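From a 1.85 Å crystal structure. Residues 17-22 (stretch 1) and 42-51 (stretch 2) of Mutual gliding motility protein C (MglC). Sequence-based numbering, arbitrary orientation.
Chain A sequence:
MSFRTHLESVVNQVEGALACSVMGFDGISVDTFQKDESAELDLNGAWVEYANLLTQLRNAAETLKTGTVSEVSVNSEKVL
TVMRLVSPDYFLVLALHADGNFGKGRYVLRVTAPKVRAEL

Stretch 1 17-22: ALACSV
Stretch 2 (42-51) DLNGAWVEYA

Residues 17-22 form a β-strand that packs beside the helix 44-51 (phi/psi near -60/-45), their axes 10.4 Å apart at closest approach and their N-to-C directions 34° apart; Leu18 and Trp47 set the register, CA to CA 7.9 Å. Asp42 (chi1 t) caps the helix start, its OD1 accepting from Asn44 N at 3.1 Å, and backbone hydrogen bonds such as Tyr50 N to Ala46 O, 2.8 Å, hold the helix.

Ala17 points away from the helix. Leu18, at phi/psi -86/-47 rather than extended, points toward it, and its branched side chain (chi1 m, chi2 p) reaches several partners: Leu18 CD1 lies 4.3 Å from Leu43 CD2 (chi1 m, chi2 t) and Leu18 CD2 4.0 Å from Ala46 CB, a methyl-to-methyl apolar contact. Trp47 (chi1 m, chi2 114°) starts sideways, but its end comes nearer; Leu18 CB sits over one face, 4.2 Å from the six-membered ring centroid, a CH-pi contact, while Leu18 O is 3.3 Å from Trp47 CH2.

Ala19, extended at -165/150, also points helixward; its CB touches two aromatic side chains, 4.3 Å from Trp47 CH2, at the ring edge, and 4.3 Å from Tyr50 CE2. Cys20 points away, Ser21 (chi1 m) toward. Hydroxyls suit the next place: Ser21 OG and Tyr50 OH (chi1 t, chi2 33°), 4.4 Å apart, share one water, 2.8 Å from Ser21 OG and 2.6 Å from Tyr50 OH; no direct hydrogen bond links the stretches. Val22 lies beyond reach.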

# COMPACT_ATOMS: atom_id res chain seq x y z
N ALA A 17 -0.77 -6.32 -15.03
CA ALA A 17 0.08 -5.11 -14.98
C ALA A 17 -0.36 -4.14 -16.08
O ALA A 17 -0.44 -4.56 -17.25
CB ALA A 17 1.54 -5.48 -15.13
N LEU A 18 -0.64 -2.88 -15.71
CA LEU A 18 -0.99 -1.78 -16.65
C LEU A 18 0.30 -1.13 -17.15
O LEU A 18 0.43 -0.88 -18.36
CB LEU A 18 -1.85 -0.75 -15.93
CG LEU A 18 -3.36 -1.01 -15.87
CD1 LEU A 18 -3.67 -2.48 -15.70
CD2 LEU A 18 -4.00 -0.20 -14.75
N ALA A 19 1.21 -0.84 -16.23
CA ALA A 19 2.41 -0.01 -16.49
C ALA A 19 3.40 -0.18 -15.34
O ALA A 19 2.97 -0.40 -14.19
CB ALA A 19 2.00 1.43 -16.65
N CYS A 20 4.68 -0.04 -15.66
CA CYS A 20 5.78 0.14 -14.68
C CYS A 20 6.59 1.36 -15.11
O CYS A 20 6.97 1.43 -16.29
CB CYS A 20 6.64 -1.10 -14.57
SG CYS A 20 7.71 -1.08 -13.11
N SER A 21 6.78 2.32 -14.20
CA SER A 21 7.33 3.66 -14.52
C SER A 21 8.34 4.09 -13.47
O SER A 21 8.23 3.62 -12.32
CB SER A 21 6.22 4.66 -14.64
OG SER A 21 5.19 4.17 -15.49
N VAL A 22 9.27 4.95 -13.87
CA VAL A 22 10.09 5.77 -12.93
C VAL A 22 9.56 7.20 -12.99
O VAL A 22 9.40 7.78 -14.06
CB VAL A 22 11.59 5.66 -13.24
CG1 VAL A 22 12.42 6.58 -12.35
CG2 VAL A 22 12.08 4.23 -13.12
N ASP A 42 -11.49 -5.44 -20.38
CA ASP A 42 -11.48 -4.04 -20.86
C ASP A 42 -10.86 -3.17 -19.76
O ASP A 42 -11.47 -3.06 -18.67
CB ASP A 42 -12.88 -3.58 -21.25
CG ASP A 42 -12.93 -2.21 -21.91
OD1 ASP A 42 -12.29 -1.28 -21.38
OD2 ASP A 42 -13.62 -2.08 -22.94
N LEU A 43 -9.69 -2.57 -20.03
CA LEU A 43 -8.82 -1.88 -19.04
C LEU A 43 -9.07 -0.37 -19.01
O LEU A 43 -8.38 0.30 -18.22
CB LEU A 43 -7.35 -2.15 -19.41
CG LEU A 43 -6.88 -3.60 -19.30
CD1 LEU A 43 -5.44 -3.73 -19.77
CD2 LEU A 43 -7.02 -4.12 -17.87
N ASN A 44 -9.98 0.16 -19.83
CA ASN A 44 -10.17 1.62 -19.98
C ASN A 44 -10.64 2.22 -18.65
O ASN A 44 -10.13 3.30 -18.29
CB ASN A 44 -11.10 1.95 -21.15
CG ASN A 44 -10.43 1.67 -22.48
OD1 ASN A 44 -10.98 0.96 -23.31
ND2 ASN A 44 -9.22 2.17 -22.65
N GLY A 45 -11.54 1.54 -17.94
CA GLY A 45 -12.00 1.94 -16.60
C GLY A 45 -10.83 2.04 -15.63
O GLY A 45 -10.80 3.01 -14.85
N ALA A 46 -9.90 1.09 -15.70
CA ALA A 46 -8.66 1.06 -14.89
C ALA A 46 -7.75 2.24 -15.26
O ALA A 46 -7.23 2.88 -14.34
CB ALA A 46 -7.94 -0.26 -15.08
N TRP A 47 -7.57 2.52 -16.55
CA TRP A 47 -6.72 3.66 -17.02
C TRP A 47 -7.26 4.98 -16.46
O TRP A 47 -6.45 5.82 -16.06
CB TRP A 47 -6.63 3.68 -18.55
CG TRP A 47 -5.75 2.60 -19.10
CD1 TRP A 47 -6.13 1.55 -19.87
CD2 TRP A 47 -4.34 2.45 -18.87
NE1 TRP A 47 -5.05 0.76 -20.16
CE2 TRP A 47 -3.94 1.28 -19.56
CE3 TRP A 47 -3.38 3.19 -18.17
CZ2 TRP A 47 -2.61 0.84 -19.56
CZ3 TRP A 47 -2.07 2.75 -18.17
CH2 TRP A 47 -1.70 1.60 -18.86
N VAL A 48 -8.59 5.14 -16.43
CA VAL A 48 -9.26 6.34 -15.87
C VAL A 48 -8.87 6.48 -14.39
O VAL A 48 -8.42 7.56 -14.00
CB VAL A 48 -10.79 6.28 -16.07
CG1 VAL A 48 -11.54 7.28 -15.20
CG2 VAL A 48 -11.15 6.47 -17.53
N GLU A 49 -9.03 5.41 -13.60
CA GLU A 49 -8.72 5.44 -12.14
C GLU A 49 -7.21 5.66 -11.94
O GLU A 49 -6.86 6.46 -11.05
CB GLU A 49 -9.23 4.19 -11.44
CG GLU A 49 -10.75 4.14 -11.42
CD GLU A 49 -11.36 3.26 -10.34
OE1 GLU A 49 -10.60 2.55 -9.66
OE2 GLU A 49 -12.59 3.29 -10.19
N TYR A 50 -6.36 5.04 -12.76
CA TYR A 50 -4.89 5.22 -12.66
C TYR A 50 -4.53 6.70 -12.85
O TYR A 50 -3.77 7.25 -12.03
CB TYR A 50 -4.14 4.31 -13.65
CG TYR A 50 -2.64 4.37 -13.52
CD1 TYR A 50 -2.02 4.58 -12.30
CD2 TYR A 50 -1.83 4.22 -14.64
CE1 TYR A 50 -0.64 4.65 -12.18
CE2 TYR A 50 -0.44 4.28 -14.54
CZ TYR A 50 0.15 4.49 -13.31
OH TYR A 50 1.51 4.56 -13.20
N ALA A 51 -5.08 7.35 -13.88
CA ALA A 51 -4.92 8.80 -14.13
C ALA A 51 -5.34 9.57 -12.87
O ALA A 51 -4.61 10.49 -12.48
CB ALA A 51 -5.74 9.21 -15.33
O HOH W 1 3.44 2.93 -13.74